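Local coordinates for protein putative histidinol-phosphate aminotransferase (Erwinia carotovora atroseptica, PDB 3LY1) that probably works as a pyridoxal-phosphate-dependent aminotransferase of the histidinol-phosphate aminotransferase subfamily, moving amino groups between substrates, at residues V315-A320 with C328-G333. Numbering follows the deposited sequence.
With CIT (citric acid), chain F.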
ATOM      1  N   VAL A 315      24.651  18.178   4.742  1.00 15.76           N
ATOM      2  CA  VAL A 315      23.922  18.057   3.473  1.00 15.37           C
ATOM      3  C   VAL A 315      23.929  16.604   3.029  1.00 15.89           C
ATOM      4  O   VAL A 315      24.999  16.012   2.841  1.00 16.40           O
ATOM      5  CB  VAL A 315      24.555  18.921   2.371  1.00 15.78           C
ATOM      6  CG1 VAL A 315      23.742  18.839   1.102  1.00 14.95           C
ATOM      7  CG2 VAL A 315      24.706  20.400   2.827  1.00 12.92           C
ATOM      8  N   LEU A 316      22.739  16.022   2.861  1.00 16.37           N
ATOM      9  CA  LEU A 316      22.614  14.637   2.422  1.00 16.74           C
ATOM     10  C   LEU A 316      22.256  14.606   0.946  1.00 16.75           C
ATOM     11  O   LEU A 316      21.159  15.025   0.545  1.00 15.70           O
ATOM     12  CB  LEU A 316      21.549  13.887   3.243  1.00 17.63           C
ATOM     13  CG  LEU A 316      21.726  13.856   4.767  1.00 17.22           C
ATOM     14  CD1 LEU A 316      20.607  12.992   5.414  1.00 18.35           C
ATOM     15  CD2 LEU A 316      23.083  13.334   5.145  1.00 19.43           C
ATOM     16  N   ILE A 317      23.192  14.112   0.134  1.00 16.72           N
ATOM     17  CA  ILE A 317      23.015  14.037  -1.320  1.00 16.99           C
ATOM     18  C   ILE A 317      22.690  12.600  -1.743  1.00 17.70           C
ATOM     19  O   ILE A 317      22.668  11.683  -0.905  1.00 18.64           O
ATOM     20  CB  ILE A 317      24.278  14.597  -2.084  1.00 16.71           C
ATOM     21  CG1 ILE A 317      25.512  13.712  -1.903  1.00 17.57           C
ATOM     22  CG2 ILE A 317      24.589  16.045  -1.638  1.00 13.57           C
ATOM     23  CD1 ILE A 317      26.727  14.122  -2.782  1.00 16.30           C
ATOM     24  N   GLY A 318      22.474  12.379  -3.031  1.00 17.57           N
ATOM     25  CA  GLY A 318      22.194  11.030  -3.513  1.00 17.91           C
ATOM     26  C   GLY A 318      23.226   9.944  -3.275  1.00 19.35           C
ATOM     27  O   GLY A 318      24.437  10.197  -3.182  1.00 19.97           O
ATOM     28  N   ARG A 319      22.729   8.714  -3.197  1.00 18.97           N
ATOM     29  CA  ARG A 319      23.575   7.526  -3.191  1.00 20.06           C
ATOM     30  C   ARG A 319      24.308   7.341  -4.526  1.00 19.67           C
ATOM     31  O   ARG A 319      24.038   8.056  -5.478  1.00 20.87           O
ATOM     32  CB  ARG A 319      22.704   6.309  -2.893  1.00 20.20           C
ATOM     33  CG  ARG A 319      21.701   5.951  -4.019  1.00 21.08           C
ATOM     34  CD  ARG A 319      20.963   4.659  -3.627  1.00 25.54           C
ATOM     35  NE  ARG A 319      19.923   4.320  -4.578  1.00 27.40           N
ATOM     36  CZ  ARG A 319      20.121   3.714  -5.752  1.00 31.35           C
ATOM     37  NH1 ARG A 319      21.335   3.348  -6.153  1.00 29.81           N
ATOM     38  NH2 ARG A 319      19.077   3.470  -6.545  1.00 32.22           N
ATOM     39  N   ALA A 320      25.222   6.373  -4.585  1.00 19.86           N
ATOM     40  CA  ALA A 320      25.922   5.998  -5.835  1.00 19.67           C
ATOM     41  C   ALA A 320      24.955   5.351  -6.812  1.00 19.95           C
ATOM     42  O   ALA A 320      24.118   4.546  -6.407  1.00 19.19           O
ATOM     43  CB  ALA A 320      27.088   5.008  -5.545  1.00 19.07           C
ATOM     44  N   CYS A 328      27.176  12.342  -9.445  1.00 16.87           N
ATOM     45  CA  CYS A 328      26.294  12.408  -8.297  1.00 17.54           C
ATOM     46  C   CYS A 328      24.937  13.026  -8.673  1.00 16.54           C
ATOM     47  O   CYS A 328      24.838  13.917  -9.521  1.00 15.51           O
ATOM     48  CB  CYS A 328      26.924  13.185  -7.126  1.00 18.19           C
ATOM     49  SG  CYS A 328      27.420  14.864  -7.505  1.00 20.53           S
ATOM     50  N   ARG A 329      23.895  12.529  -8.022  1.00 16.01           N
ATOM     51  CA  ARG A 329      22.571  13.039  -8.209  1.00 15.23           C
ATOM     52  C   ARG A 329      22.256  13.887  -7.003  1.00 16.15           C
ATOM     53  O   ARG A 329      22.278  13.396  -5.849  1.00 16.16           O
ATOM     54  CB  ARG A 329      21.541  11.896  -8.321  1.00 16.26           C
ATOM     55  CG  ARG A 329      20.156  12.447  -8.751  1.00 14.64           C
ATOM     56  CD  ARG A 329      19.026  11.403  -8.553  1.00 15.47           C
ATOM     57  NE  ARG A 329      18.815  11.176  -7.121  1.00 13.54           N
ATOM     58  CZ  ARG A 329      18.128  10.173  -6.609  1.00 15.51           C
ATOM     59  NH1 ARG A 329      17.596   9.251  -7.406  1.00 15.85           N
ATOM     60  NH2 ARG A 329      18.006  10.072  -5.293  1.00 13.31           N
ATOM     61  N   ILE A 330      22.008  15.166  -7.261  1.00 14.28           N
ATOM     62  CA  ILE A 330      21.744  16.136  -6.239  1.00 15.23           C
ATOM     63  C   ILE A 330      20.287  16.551  -6.367  1.00 14.74           C
ATOM     64  O   ILE A 330      19.914  17.142  -7.366  1.00 15.18           O
ATOM     65  CB  ILE A 330      22.576  17.425  -6.459  1.00 15.62           C
ATOM     66  CG1 ILE A 330      24.068  17.133  -6.522  1.00 17.21           C
ATOM     67  CG2 ILE A 330      22.245  18.450  -5.381  1.00 16.26           C
ATOM     68  CD1 ILE A 330      24.649  16.435  -5.295  1.00 16.42           C
ATOM     69  N   SER A 331      19.440  16.235  -5.393  1.00 15.15           N
ATOM     70  CA  SER A 331      18.044  16.729  -5.474  1.00 14.99           C
ATOM     71  C   SER A 331      17.955  18.248  -5.288  1.00 15.82           C
ATOM     72  O   SER A 331      18.786  18.897  -4.633  1.00 16.02           O
ATOM     73  CB  SER A 331      17.081  15.979  -4.504  1.00 14.27           C
ATOM     74  OG  SER A 331      17.344  14.555  -4.550  1.00 15.22           O
ATOM     75  N   LEU A 332      16.915  18.829  -5.840  1.00 15.41           N
ATOM     76  CA  LEU A 332      16.775  20.272  -5.743  1.00 15.87           C
ATOM     77  C   LEU A 332      15.970  20.628  -4.500  1.00 16.08           C
ATOM     78  O   LEU A 332      14.819  20.233  -4.354  1.00 15.89           O
ATOM     79  CB  LEU A 332      16.190  20.842  -7.014  1.00 15.87           C
ATOM     80  CG  LEU A 332      17.026  20.692  -8.292  1.00 16.19           C
ATOM     81  CD1 LEU A 332      16.269  21.255  -9.529  1.00 16.90           C
ATOM     82  CD2 LEU A 332      18.395  21.345  -8.166  1.00 19.23           C
ATOM     83  N   GLY A 333      16.635  21.308  -3.572  1.00 15.94           N
ATOM     84  CA  GLY A 333      16.001  21.866  -2.376  1.00 16.38           C
ATOM     85  C   GLY A 333      15.322  23.195  -2.646  1.00 16.06           C
ATOM     86  O   GLY A 333      15.146  23.597  -3.793  1.00 16.01           O
TER
HETATM   87  C1  CIT F 501      12.990   6.429  -2.568  1.00 47.89           C
HETATM   88  O1  CIT F 501      12.025   6.707  -3.324  1.00 46.93           O
HETATM   89  O2  CIT F 501      12.752   5.631  -1.629  1.00 47.10           O
HETATM   90  C2  CIT F 501      14.378   7.049  -2.771  1.00 46.75           C
HETATM   91  C3  CIT F 501      15.488   6.088  -3.282  1.00 46.49           C
HETATM   92  O7  CIT F 501      15.697   5.104  -2.222  1.00 44.07           O
HETATM   93  C4  CIT F 501      15.017   5.361  -4.550  1.00 48.23           C
HETATM   94  C5  CIT F 501      16.202   4.814  -5.333  1.00 52.06           C
HETATM   95  O3  CIT F 501      16.556   5.302  -6.470  1.00 53.58           O
HETATM   96  O4  CIT F 501      16.835   3.862  -4.797  1.00 52.36           O
HETATM   97  C6  CIT F 501      16.800   6.865  -3.628  1.00 43.54           C
HETATM   98  O5  CIT F 501      16.719   7.892  -4.320  1.00 39.37           O
HETATM   99  O6  CIT F 501      17.966   6.537  -3.250  1.00 39.22           O
HETATM  100  O   HOH W   1      24.713  10.661  -5.949  1.00 22.80           O
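I317 and I330 join two neighbouring backbones in the small domain of a fold-type I aminotransferase, their side chains crossing at an angle with CD1 of I330 resting 3.7 Å from CG2 of I317. Beside the cofactor site, R329 and R319 of these backbones reach a bound citrate. R329, whose side chain also bonds to N152 of the cofactor site, meets the citrate edge-on: NH2 gives a nearly straight bond to O5 (2.7 Å, 173°), with O5 in the guanidinium plane. A bend at chi3 (68°) brings this group round to the anion. R319 runs out extended from CG to NE and presents its NE/NH2 edge to a second carboxylate, where O4 takes bonds from NE (3.1 Å) and NH2 (2.9 Å). K50 of the second subunit also bonds to the citrate, probably a crystallisation component. In fold-type I aminotransferases an arginine of the small domain commonly binds the substrate carboxylate; R329, gripping a citrate carboxylate near the cofactor, is consistent with that role. A water takes a bond from R329 N and gives one to R319 O. Directly between the backbones, G318 N donates to R329 O at 3.0 Å.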